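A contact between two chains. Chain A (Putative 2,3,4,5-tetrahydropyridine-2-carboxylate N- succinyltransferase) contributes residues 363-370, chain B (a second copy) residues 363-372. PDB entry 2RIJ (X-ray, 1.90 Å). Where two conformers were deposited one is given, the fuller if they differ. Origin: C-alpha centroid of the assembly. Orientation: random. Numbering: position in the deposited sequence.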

# COMPACT_ATOMS: atom_id res chain seq x y z
N ARG A 363 9.74 11.55 -6.08
CA ARG A 363 9.13 10.56 -6.97
C ARG A 363 8.06 9.78 -6.23
O ARG A 363 7.93 9.89 -5.02
CB ARG A 363 10.19 9.65 -7.55
CG ARG A 363 11.11 8.98 -6.56
CD ARG A 363 12.11 8.14 -7.35
NE ARG A 363 13.08 7.46 -6.48
CZ ARG A 363 12.81 6.36 -5.79
NH1 ARG A 363 11.60 5.79 -5.83
NH2 ARG A 363 13.77 5.81 -5.04
N GLN A 364 7.21 9.10 -6.99
CA GLN A 364 6.24 8.18 -6.41
C GLN A 364 6.66 6.74 -6.65
O GLN A 364 7.11 6.38 -7.74
CB GLN A 364 4.84 8.38 -7.00
CG GLN A 364 3.77 7.59 -6.23
CD GLN A 364 2.35 8.19 -6.30
OE1 GLN A 364 2.07 9.06 -7.12
NE2 GLN A 364 1.46 7.73 -5.41
N ASP A 365 6.54 5.90 -5.62
CA ASP A 365 6.76 4.47 -5.79
C ASP A 365 5.53 3.92 -6.51
O ASP A 365 4.43 4.00 -6.01
CB ASP A 365 6.99 3.79 -4.46
CG ASP A 365 7.37 2.30 -4.60
OD1 ASP A 365 6.65 1.52 -5.24
OD2 ASP A 365 8.38 1.93 -4.05
N SER A 366 5.69 3.44 -7.73
CA SER A 366 4.51 3.10 -8.49
C SER A 366 3.88 1.76 -8.10
O SER A 366 2.72 1.54 -8.42
CB SER A 366 4.69 3.29 -10.01
OG SER A 366 5.75 2.57 -10.48
N ILE A 367 4.58 0.92 -7.33
CA ILE A 367 4.01 -0.33 -6.81
C ILE A 367 3.26 -0.12 -5.48
O ILE A 367 2.12 -0.55 -5.34
CB ILE A 367 5.10 -1.43 -6.65
CG1 ILE A 367 5.74 -1.74 -8.00
CG2 ILE A 367 4.51 -2.69 -6.04
CD1 ILE A 367 4.79 -1.60 -9.21
N SER A 368 3.89 0.60 -4.54
CA SER A 368 3.28 0.80 -3.22
C SER A 368 2.46 2.04 -3.14
O SER A 368 1.67 2.20 -2.19
CB SER A 368 4.35 0.85 -2.15
OG SER A 368 5.06 2.07 -2.22
N GLY A 369 2.65 2.95 -4.09
CA GLY A 369 1.99 4.23 -4.06
C GLY A 369 2.60 5.28 -3.13
O GLY A 369 2.12 6.39 -3.12
N ALA A 370 3.69 4.96 -2.41
CA ALA A 370 4.34 5.88 -1.43
C ALA A 370 5.03 7.06 -2.13
O ALA A 370 5.69 6.89 -3.17
CB ALA A 370 5.37 5.17 -0.56
N ARG B 363 -4.00 3.68 -15.35
CA ARG B 363 -4.81 4.19 -14.23
C ARG B 363 -4.10 3.97 -12.92
O ARG B 363 -3.09 3.27 -12.87
CB ARG B 363 -6.19 3.56 -14.25
CG ARG B 363 -6.22 2.05 -14.29
CD ARG B 363 -7.69 1.62 -14.33
NE ARG B 363 -7.84 0.16 -14.40
CZ ARG B 363 -7.70 -0.65 -13.36
NH1 ARG B 363 -7.39 -0.18 -12.14
NH2 ARG B 363 -7.88 -1.96 -13.52
N GLN B 364 -4.55 4.66 -11.88
CA GLN B 364 -4.07 4.41 -10.53
C GLN B 364 -5.11 3.68 -9.71
O GLN B 364 -6.30 3.99 -9.78
CB GLN B 364 -3.71 5.72 -9.81
CG GLN B 364 -2.98 5.46 -8.48
CD GLN B 364 -2.04 6.61 -8.03
OE1 GLN B 364 -2.11 7.72 -8.54
NE2 GLN B 364 -1.16 6.32 -7.06
N ASP B 365 -4.67 2.67 -8.95
CA ASP B 365 -5.57 2.01 -8.01
C ASP B 365 -5.74 2.95 -6.83
O ASP B 365 -4.79 3.30 -6.16
CB ASP B 365 -5.01 0.67 -7.59
CG ASP B 365 -5.99 -0.13 -6.70
OD1 ASP B 365 -6.46 0.36 -5.66
OD2 ASP B 365 -6.26 -1.27 -7.04
N SER B 366 -6.94 3.47 -6.62
CA SER B 366 -7.07 4.52 -5.62
C SER B 366 -7.08 4.01 -4.18
O SER B 366 -6.85 4.80 -3.29
CB SER B 366 -8.19 5.52 -5.95
OG SER B 366 -9.39 4.89 -6.10
N ILE B 367 -7.25 2.70 -3.96
CA ILE B 367 -7.16 2.12 -2.62
C ILE B 367 -5.71 1.75 -2.25
O ILE B 367 -5.24 2.12 -1.17
CB ILE B 367 -8.09 0.87 -2.48
CG1 ILE B 367 -9.54 1.27 -2.71
CG2 ILE B 367 -7.92 0.23 -1.11
CD1 ILE B 367 -9.89 2.71 -2.25
N SER B 368 -5.00 1.08 -3.15
CA SER B 368 -3.64 0.63 -2.86
C SER B 368 -2.59 1.62 -3.27
O SER B 368 -1.43 1.51 -2.84
CB SER B 368 -3.35 -0.69 -3.54
OG SER B 368 -3.20 -0.50 -4.93
N GLY B 369 -2.98 2.56 -4.13
CA GLY B 369 -2.04 3.51 -4.68
C GLY B 369 -1.17 3.00 -5.84
O GLY B 369 -0.42 3.78 -6.37
N ALA B 370 -1.33 1.74 -6.27
CA ALA B 370 -0.50 1.12 -7.34
C ALA B 370 -0.82 1.72 -8.72
O ALA B 370 -1.99 1.96 -9.06
CB ALA B 370 -0.70 -0.39 -7.43
N MSE B 371 0.22 1.91 -9.52
CA MSE B 371 0.03 2.23 -10.93
C MSE B 371 -0.31 0.96 -11.70
O MSE B 371 0.40 -0.07 -11.59
CB MSE B 371 1.26 2.92 -11.51
CG MSE B 371 1.60 4.23 -10.86
SE MSE B 371 0.21 5.53 -11.17
CE MSE B 371 0.50 5.99 -12.98
N ILE B 372 -1.39 1.02 -12.45
CA ILE B 372 -1.87 -0.14 -13.22
C ILE B 372 -1.85 0.10 -14.72
O ILE B 372 -2.12 1.19 -15.19
CB ILE B 372 -3.32 -0.56 -12.79
CG1 ILE B 372 -3.27 -1.26 -11.43
CG2 ILE B 372 -4.02 -1.46 -13.85
CD1 ILE B 372 -4.59 -1.22 -10.68
O HOH W 1 -0.33 9.29 -8.03
O HOH W 2 1.95 4.96 -7.42

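Two glycines meet at close range where these copies of one turn pack together: the CA atoms of Gly369(A) and Gly369(B) lie 4.1 Å apart, and the CA of Gly369(A) comes within 3.4 Å of the O of Gly369(B). The principle illustrated is that a tight turn reused at an interface can make its glycine serve twice. At phi/psi of 79/0, a CB would be jammed against the preceding carbonyl, so the fold alone calls for glycine. Across the contact, an ideal CB on Gly369(A) would also sit 2.8 Å from the CA of Gly369(B), a clash.

Each turn is also braced from within. The OD1 of Asp365(A) accepts hydrogen bonds from the backbone N of Ile367(A) and of Ser368(A), each 3.0 Å, and the NE2 of Gln364(A) donates to the O of Gly369(A) at 2.7 Å; the same bonds recur within chain B.

The direct hydrogen bond between the stretches is backbone to backbone: the N of Met371(B), a selenomethionine, donates to the O of Ser366(A) at 2.8 Å and 175°, nearly linear. The O of Ser366(A) also receives a CA-H...O contact from the CA of Ala370(B), 3.4 Å away, while the CB of Ala370(B) packs 3.5 Å from the O of Ile367(A). Beside this bond, the CB of Ser366(A) touches the CG of Met371(B) at 3.3 Å.

Closeness does not always mean bonding. The O atoms of Ser368(A) and Ser368(B) approach to 3.2 Å, yet both are acceptors; the NE2 atoms of Gln364(A) and Gln364(B), 3.4 Å apart, are both donors. Water provides further links: water 1 lies 2.6 Å from the OE1 of Gln364(A) and 2.4 Å from the OE1 of Gln364(B), the second very short, with more acceptors in reach than it has protons, and water 2 bridges the O of Asp365(A), at 3.0 Å, to the O of Gly369(B), at 2.8 Å.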